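Local coordinates for protein farnesyltransferase, putative (Trypanosoma cruzi, PDB 3WCA) that probably catalyses the magnesium-dependent condensation of two farnesyl diphosphate molecules into squalene, the first committed step toward lanosterol, at residues A255-E266 with L353-H364. The protein carries 1 engineered substitution. Residues are numbered along the deposited sequence; the frame is centred on the assembly and turned at random.
Sequences ADALVHVPHVVE and LVNDAIRAMESH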
ATOM      1  N   ALA A 255       3.069  13.976  -8.754  1.00 28.10           N
ATOM      2  CA  ALA A 255       2.956  15.185  -7.937  1.00 28.02           C
ATOM      3  C   ALA A 255       1.956  14.952  -6.816  1.00 26.63           C
ATOM      4  O   ALA A 255       2.152  15.384  -5.685  1.00 26.43           O
ATOM      5  CB  ALA A 255       2.502  16.368  -8.794  1.00 28.57           C
ATOM      6  N   ASP A 256       0.876  14.258  -7.131  1.00 27.63           N
ATOM      7  CA  ASP A 256      -0.128  13.996  -6.118  1.00 29.41           C
ATOM      8  C   ASP A 256       0.419  13.085  -5.005  1.00 28.29           C
ATOM      9  O   ASP A 256       0.132  13.288  -3.824  1.00 27.90           O
ATOM     10  CB  ASP A 256      -1.350  13.362  -6.751  1.00 32.63           C
ATOM     11  CG  ASP A 256      -2.393  12.987  -5.729  1.00 35.98           C
ATOM     12  OD1 ASP A 256      -3.042  13.908  -5.197  1.00 36.68           O
ATOM     13  OD2 ASP A 256      -2.552  11.776  -5.452  1.00 36.14           O
ATOM     14  N   ALA A 257       1.226  12.096  -5.372  1.00 28.05           N
ATOM     15  CA  ALA A 257       1.782  11.181  -4.369  1.00 26.25           C
ATOM     16  C   ALA A 257       2.843  11.845  -3.501  1.00 25.27           C
ATOM     17  O   ALA A 257       2.985  11.519  -2.332  1.00 27.34           O
ATOM     18  CB  ALA A 257       2.372   9.945  -5.049  1.00 25.75           C
ATOM     19  N   LEU A 258       3.583  12.785  -4.076  1.00 26.95           N
ATOM     20  CA  LEU A 258       4.640  13.466  -3.350  1.00 28.42           C
ATOM     21  C   LEU A 258       4.137  14.242  -2.146  1.00 28.98           C
ATOM     22  O   LEU A 258       4.906  14.541  -1.236  1.00 28.41           O
ATOM     23  CB  LEU A 258       5.400  14.401  -4.288  1.00 31.06           C
ATOM     24  CG  LEU A 258       6.378  13.679  -5.211  1.00 34.77           C
ATOM     25  CD1 LEU A 258       7.013  14.669  -6.191  1.00 31.45           C
ATOM     26  CD2 LEU A 258       7.443  13.012  -4.346  1.00 36.44           C
ATOM     27  N   VAL A 259       2.851  14.575  -2.156  1.00 29.67           N
ATOM     28  CA  VAL A 259       2.220  15.307  -1.055  1.00 31.72           C
ATOM     29  C   VAL A 259       2.433  14.567   0.269  1.00 32.57           C
ATOM     30  O   VAL A 259       2.590  15.183   1.321  1.00 33.64           O
ATOM     31  CB  VAL A 259       0.670  15.451  -1.277  1.00 33.34           C
ATOM     32  CG1 VAL A 259       0.010  16.036  -0.044  1.00 34.82           C
ATOM     33  CG2 VAL A 259       0.379  16.354  -2.476  1.00 33.77           C
ATOM     34  N   HIS A 260       2.463  13.242   0.203  1.00 30.99           N
ATOM     35  CA  HIS A 260       2.599  12.419   1.397  1.00 31.32           C
ATOM     36  C   HIS A 260       3.977  12.242   2.008  1.00 30.73           C
ATOM     37  O   HIS A 260       4.082  11.864   3.169  1.00 30.86           O
ATOM     38  CB  HIS A 260       2.028  11.045   1.099  1.00 29.69           C
ATOM     39  CG  HIS A 260       0.643  11.090   0.544  1.00 31.19           C
ATOM     40  ND1 HIS A 260      -0.444  11.478   1.297  1.00 31.61           N
ATOM     41  CD2 HIS A 260       0.174  10.837  -0.700  1.00 29.23           C
ATOM     42  CE1 HIS A 260      -1.524  11.463   0.537  1.00 31.98           C
ATOM     43  NE2 HIS A 260      -1.176  11.078  -0.677  1.00 28.96           N
ATOM     44  N   VAL A 261       5.022  12.536   1.243  1.00 32.12           N
ATOM     45  CA  VAL A 261       6.391  12.324   1.699  1.00 31.77           C
ATOM     46  C   VAL A 261       6.821  13.051   2.967  1.00 33.13           C
ATOM     47  O   VAL A 261       7.450  12.450   3.840  1.00 34.29           O
ATOM     48  CB  VAL A 261       7.381  12.587   0.537  1.00 31.07           C
ATOM     49  CG1 VAL A 261       8.833  12.409   0.992  1.00 30.84           C
ATOM     50  CG2 VAL A 261       7.076  11.611  -0.592  1.00 30.39           C
ATOM     51  N   PRO A 262       6.483  14.341   3.107  1.00 32.69           N
ATOM     52  CA  PRO A 262       6.909  15.011   4.339  1.00 32.64           C
ATOM     53  C   PRO A 262       6.357  14.311   5.579  1.00 32.89           C
ATOM     54  O   PRO A 262       7.011  14.272   6.619  1.00 31.87           O
ATOM     55  CB  PRO A 262       6.341  16.417   4.178  1.00 31.77           C
ATOM     56  CG  PRO A 262       6.367  16.615   2.676  1.00 29.79           C
ATOM     57  CD  PRO A 262       5.840  15.292   2.183  1.00 32.49           C
ATOM     58  N   HIS A 263       5.152  13.753   5.442  1.00 34.47           N
ATOM     59  CA  HIS A 263       4.447  13.062   6.521  1.00 33.24           C
ATOM     60  C   HIS A 263       5.017  11.674   6.778  1.00 33.98           C
ATOM     61  O   HIS A 263       4.967  11.162   7.892  1.00 34.81           O
ATOM     62  CB  HIS A 263       2.962  12.976   6.170  1.00 35.10           C
ATOM     63  CG  HIS A 263       2.344  14.307   5.876  1.00 38.28           C
ATOM     64  ND1 HIS A 263       1.998  15.204   6.865  1.00 37.64           N
ATOM     65  CD2 HIS A 263       2.073  14.923   4.701  1.00 39.62           C
ATOM     66  CE1 HIS A 263       1.544  16.314   6.312  1.00 40.69           C
ATOM     67  NE2 HIS A 263       1.579  16.170   4.999  1.00 39.62           N
ATOM     68  N   VAL A 264       5.539  11.055   5.727  1.00 35.10           N
ATOM     69  CA  VAL A 264       6.164   9.757   5.857  1.00 31.20           C
ATOM     70  C   VAL A 264       7.454   9.988   6.657  1.00 32.50           C
ATOM     71  O   VAL A 264       7.810   9.191   7.520  1.00 29.35           O
ATOM     72  CB  VAL A 264       6.498   9.163   4.475  1.00 30.85           C
ATOM     73  CG1 VAL A 264       7.466   8.007   4.621  1.00 25.72           C
ATOM     74  CG2 VAL A 264       5.211   8.702   3.785  1.00 27.03           C
ATOM     75  N   VAL A 265       8.140  11.092   6.376  1.00 32.34           N
ATOM     76  CA  VAL A 265       9.371  11.407   7.087  1.00 34.91           C
ATOM     77  C   VAL A 265       9.084  11.596   8.581  1.00 36.63           C
ATOM     78  O   VAL A 265       9.807  11.075   9.426  1.00 37.34           O
ATOM     79  CB  VAL A 265      10.051  12.669   6.486  1.00 36.16           C
ATOM     80  CG1 VAL A 265      11.134  13.206   7.425  1.00 37.53           C
ATOM     81  CG2 VAL A 265      10.683  12.312   5.148  1.00 33.71           C
ATOM     82  N   GLU A 266       8.011  12.311   8.905  1.00 39.31           N
ATOM     83  CA  GLU A 266       7.649  12.541  10.299  1.00 41.11           C
ATOM     84  C   GLU A 266       7.309  11.242  11.019  1.00 39.79           C
ATOM     85  O   GLU A 266       7.776  11.000  12.131  1.00 40.74           O
ATOM     86  CB  GLU A 266       6.458  13.499  10.394  1.00 44.34           C
ATOM     87  CG  GLU A 266       6.775  14.905   9.946  1.00 50.13           C
ATOM     88  CD  GLU A 266       8.017  15.465  10.625  1.00 52.65           C
ATOM     89  OE1 GLU A 266       8.120  15.367  11.870  1.00 53.46           O
ATOM     90  OE2 GLU A 266       8.885  16.008   9.909  1.00 55.14           O
ATOM     91  N   LEU A 353       7.239  20.598  -4.379  1.00 40.03           N
ATOM     92  CA  LEU A 353       6.931  19.349  -3.698  1.00 37.69           C
ATOM     93  C   LEU A 353       8.225  18.633  -3.328  1.00 37.53           C
ATOM     94  O   LEU A 353       8.313  18.008  -2.273  1.00 35.88           O
ATOM     95  CB  LEU A 353       6.063  18.465  -4.584  1.00 35.53           C
ATOM     96  CG  LEU A 353       4.621  18.958  -4.714  1.00 34.35           C
ATOM     97  CD1 LEU A 353       3.924  18.221  -5.832  1.00 33.07           C
ATOM     98  CD2 LEU A 353       3.903  18.748  -3.397  1.00 33.57           C
ATOM     99  N   VAL A 354       9.225  18.731  -4.202  1.00 37.39           N
ATOM    100  CA  VAL A 354      10.516  18.113  -3.943  1.00 39.32           C
ATOM    101  C   VAL A 354      11.174  18.858  -2.790  1.00 40.72           C
ATOM    102  O   VAL A 354      11.717  18.239  -1.870  1.00 40.60           O
ATOM    103  CB  VAL A 354      11.443  18.171  -5.187  1.00 39.44           C
ATOM    104  CG1 VAL A 354      12.872  17.835  -4.790  1.00 39.30           C
ATOM    105  CG2 VAL A 354      10.968  17.184  -6.238  1.00 38.06           C
ATOM    106  N   ASN A 355      11.105  20.189  -2.831  1.00 42.10           N
ATOM    107  CA  ASN A 355      11.700  21.011  -1.779  1.00 42.81           C
ATOM    108  C   ASN A 355      11.053  20.756  -0.427  1.00 41.76           C
ATOM    109  O   ASN A 355      11.739  20.762   0.591  1.00 41.66           O
ATOM    110  CB  ASN A 355      11.621  22.499  -2.138  1.00 45.59           C
ATOM    111  CG  ASN A 355      12.590  22.879  -3.245  1.00 50.41           C
ATOM    112  OD1 ASN A 355      13.789  22.621  -3.145  1.00 54.25           O
ATOM    113  ND2 ASN A 355      12.077  23.496  -4.304  1.00 52.92           N
ATOM    114  N   ASP A 356       9.737  20.543  -0.409  1.00 41.16           N
ATOM    115  CA  ASP A 356       9.052  20.243   0.847  1.00 41.81           C
ATOM    116  C   ASP A 356       9.563  18.922   1.410  1.00 42.33           C
ATOM    117  O   ASP A 356       9.793  18.803   2.611  1.00 41.25           O
ATOM    118  CB  ASP A 356       7.545  20.117   0.648  1.00 44.98           C
ATOM    119  CG  ASP A 356       6.859  21.447   0.605  1.00 48.58           C
ATOM    120  OD1 ASP A 356       7.321  22.355   1.329  1.00 51.32           O
ATOM    121  OD2 ASP A 356       5.859  21.580  -0.136  1.00 49.43           O
ATOM    122  N   ALA A 357       9.724  17.933   0.531  1.00 39.99           N
ATOM    123  CA  ALA A 357      10.199  16.614   0.927  1.00 42.03           C
ATOM    124  C   ALA A 357      11.629  16.673   1.459  1.00 40.87           C
ATOM    125  O   ALA A 357      11.911  16.206   2.554  1.00 40.07           O
ATOM    126  CB  ALA A 357      10.121  15.653  -0.267  1.00 40.08           C
ATOM    127  N   ILE A 358      12.528  17.248   0.670  1.00 43.49           N
ATOM    128  CA  ILE A 358      13.925  17.368   1.059  1.00 45.02           C
ATOM    129  C   ILE A 358      14.053  18.214   2.316  1.00 46.29           C
ATOM    130  O   ILE A 358      14.882  17.948   3.182  1.00 47.63           O
ATOM    131  CB  ILE A 358      14.747  18.004  -0.081  1.00 45.91           C
ATOM    132  CG1 ILE A 358      14.743  17.060  -1.286  1.00 45.50           C
ATOM    133  CG2 ILE A 358      16.172  18.294   0.379  1.00 44.96           C
ATOM    134  CD1 ILE A 358      15.469  17.601  -2.481  1.00 50.10           C
ATOM    135  N   ARG A 359      13.216  19.231   2.416  1.00 47.88           N
ATOM    136  CA  ARG A 359      13.248  20.106   3.571  1.00 49.68           C
ATOM    137  C   ARG A 359      12.876  19.302   4.805  1.00 48.36           C
ATOM    138  O   ARG A 359      13.528  19.401   5.843  1.00 49.61           O
ATOM    139  CB  ARG A 359      12.273  21.265   3.362  1.00 54.00           C
ATOM    140  CG  ARG A 359      12.297  22.310   4.446  1.00 60.03           C
ATOM    141  CD  ARG A 359      11.566  23.566   3.994  1.00 64.86           C
ATOM    142  NE  ARG A 359      12.275  24.263   2.922  1.00 68.34           N
ATOM    143  CZ  ARG A 359      11.888  24.280   1.649  1.00 69.14           C
ATOM    144  NH1 ARG A 359      10.788  23.636   1.277  1.00 68.04           N
ATOM    145  NH2 ARG A 359      12.602  24.945   0.748  1.00 69.97           N
ATOM    146  N   ALA A 360      11.833  18.490   4.677  1.00 46.93           N
ATOM    147  CA  ALA A 360      11.360  17.662   5.773  1.00 44.05           C
ATOM    148  C   ALA A 360      12.440  16.676   6.202  1.00 43.62           C
ATOM    149  O   ALA A 360      12.545  16.328   7.372  1.00 41.55           O
ATOM    150  CB  ALA A 360      10.104  16.919   5.347  1.00 44.61           C
ATOM    151  N   MET A 361      13.237  16.225   5.241  1.00 44.93           N
ATOM    152  CA  MET A 361      14.320  15.285   5.511  1.00 45.44           C
ATOM    153  C   MET A 361      15.458  15.975   6.263  1.00 48.02           C
ATOM    154  O   MET A 361      15.879  15.509   7.326  1.00 47.29           O
ATOM    155  CB  MET A 361      14.844  14.703   4.196  1.00 44.83           C
ATOM    156  CG  MET A 361      13.934  13.655   3.567  1.00 44.15           C
ATOM    157  SD  MET A 361      14.195  13.448   1.795  1.00 44.38           S
ATOM    158  CE  MET A 361      12.515  13.176   1.240  1.00 41.40           C
ATOM    159  N   GLU A 362      15.954  17.080   5.707  1.00 49.79           N
ATOM    160  CA  GLU A 362      17.042  17.826   6.332  1.00 52.67           C
ATOM    161  C   GLU A 362      16.589  18.285   7.713  1.00 53.64           C
ATOM    162  O   GLU A 362      17.400  18.534   8.600  1.00 54.14           O
ATOM    163  CB  GLU A 362      17.437  19.028   5.460  1.00 53.32           C
ATOM    164  CG  GLU A 362      17.858  18.633   4.044  1.00 57.34           C
ATOM    165  CD  GLU A 362      18.320  19.808   3.184  1.00 58.96           C
ATOM    166  OE1 GLU A 362      17.636  20.856   3.166  1.00 60.31           O
ATOM    167  OE2 GLU A 362      19.365  19.672   2.508  1.00 58.31           O
ATOM    168  N   SER A 363      15.275  18.371   7.889  1.00 55.24           N
ATOM    169  CA  SER A 363      14.687  18.785   9.155  1.00 55.81           C
ATOM    170  C   SER A 363      15.000  17.787  10.271  1.00 56.57           C
ATOM    171  O   SER A 363      14.765  18.066  11.445  1.00 58.61           O
ATOM    172  CB  SER A 363      13.170  18.934   8.988  1.00 56.97           C
ATOM    173  OG  SER A 363      12.530  19.221  10.219  1.00 60.27           O
ATOM    174  N   HIS A 364      15.529  16.622   9.908  1.00 56.60           N
ATOM    175  CA  HIS A 364      15.864  15.594  10.894  1.00 55.40           C
ATOM    176  C   HIS A 364      17.320  15.144  10.789  1.00 55.87           C
ATOM    177  O   HIS A 364      17.717  14.174  11.436  1.00 56.03           O
ATOM    178  CB  HIS A 364      14.944  14.376  10.732  1.00 52.25           C
ATOM    179  CG  HIS A 364      13.516  14.635  11.102  1.00 50.66           C
ATOM    180  ND1 HIS A 364      13.079  14.687  12.409  1.00 50.84           N
ATOM    181  CD2 HIS A 364      12.421  14.856  10.334  1.00 49.46           C
ATOM    182  CE1 HIS A 364      11.780  14.926  12.431  1.00 50.11           C
ATOM    183  NE2 HIS A 364      11.356  15.033  11.184  1.00 49.66           N
TER
HETATM  184  O   HOH W   1       6.312  16.785  -0.792  1.00 32.40           O
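His-364 points the edge of its ring at the carboxylate of Glu-266, its NE2 donating to OE2 of Glu-266 over 2.9 Å at 159°. The acceptor lies close to the ring plane, yet the donor arrives from above the carboxylate plane; a second bond from the same NE2, to OE1, is weak. Glu-266 reaches the ring because its chain bends at chi2 (-51°). CG1 of Val-265 approaches CD2 of His-364 obliquely at 3.6 Å, while CG2 of Val-265 meets CG of Met-361, the two side chains crossing at about a right angle. With CG1 anti to the backbone N, Val-261 sets that methyl 3.7 Å from CB of Ala-357 and also against CE of Met-361. Ala-357 and Ala-360, with only a CB each, let the backbones close in at Pro-262: its CA is 5.0 Å from CA of Ala-357, and CB of Ala-360 packs 3.9 Å from CA of Pro-262. At the other end Leu-353 lays CB on CB of Leu-258 and CD1 on CB of Ala-255. Here a water donates to both Leu-258 O (2.7 Å) and Leu-353 O, bridging the two carbonyls at the start of the type I turn 258-261.

Helices 261-266 and 353-362 run nearly parallel, 11° apart, in this all-helical squalene/phytoene synthase fold. Helix 191-207 backs the first segment, with Phe-199 against Val-261, and helix 322-338 backs the second, where Gln-323 donates to the carbonyl of His-364. The contact thus fastens the C-terminal helix to the helical body away from the magnesium site, by apolar packing, with a His-carboxylate bond at one end and a water bridge at the other; a negative Glu-266 would probably polarise the imidazole and favour a proton on NE2.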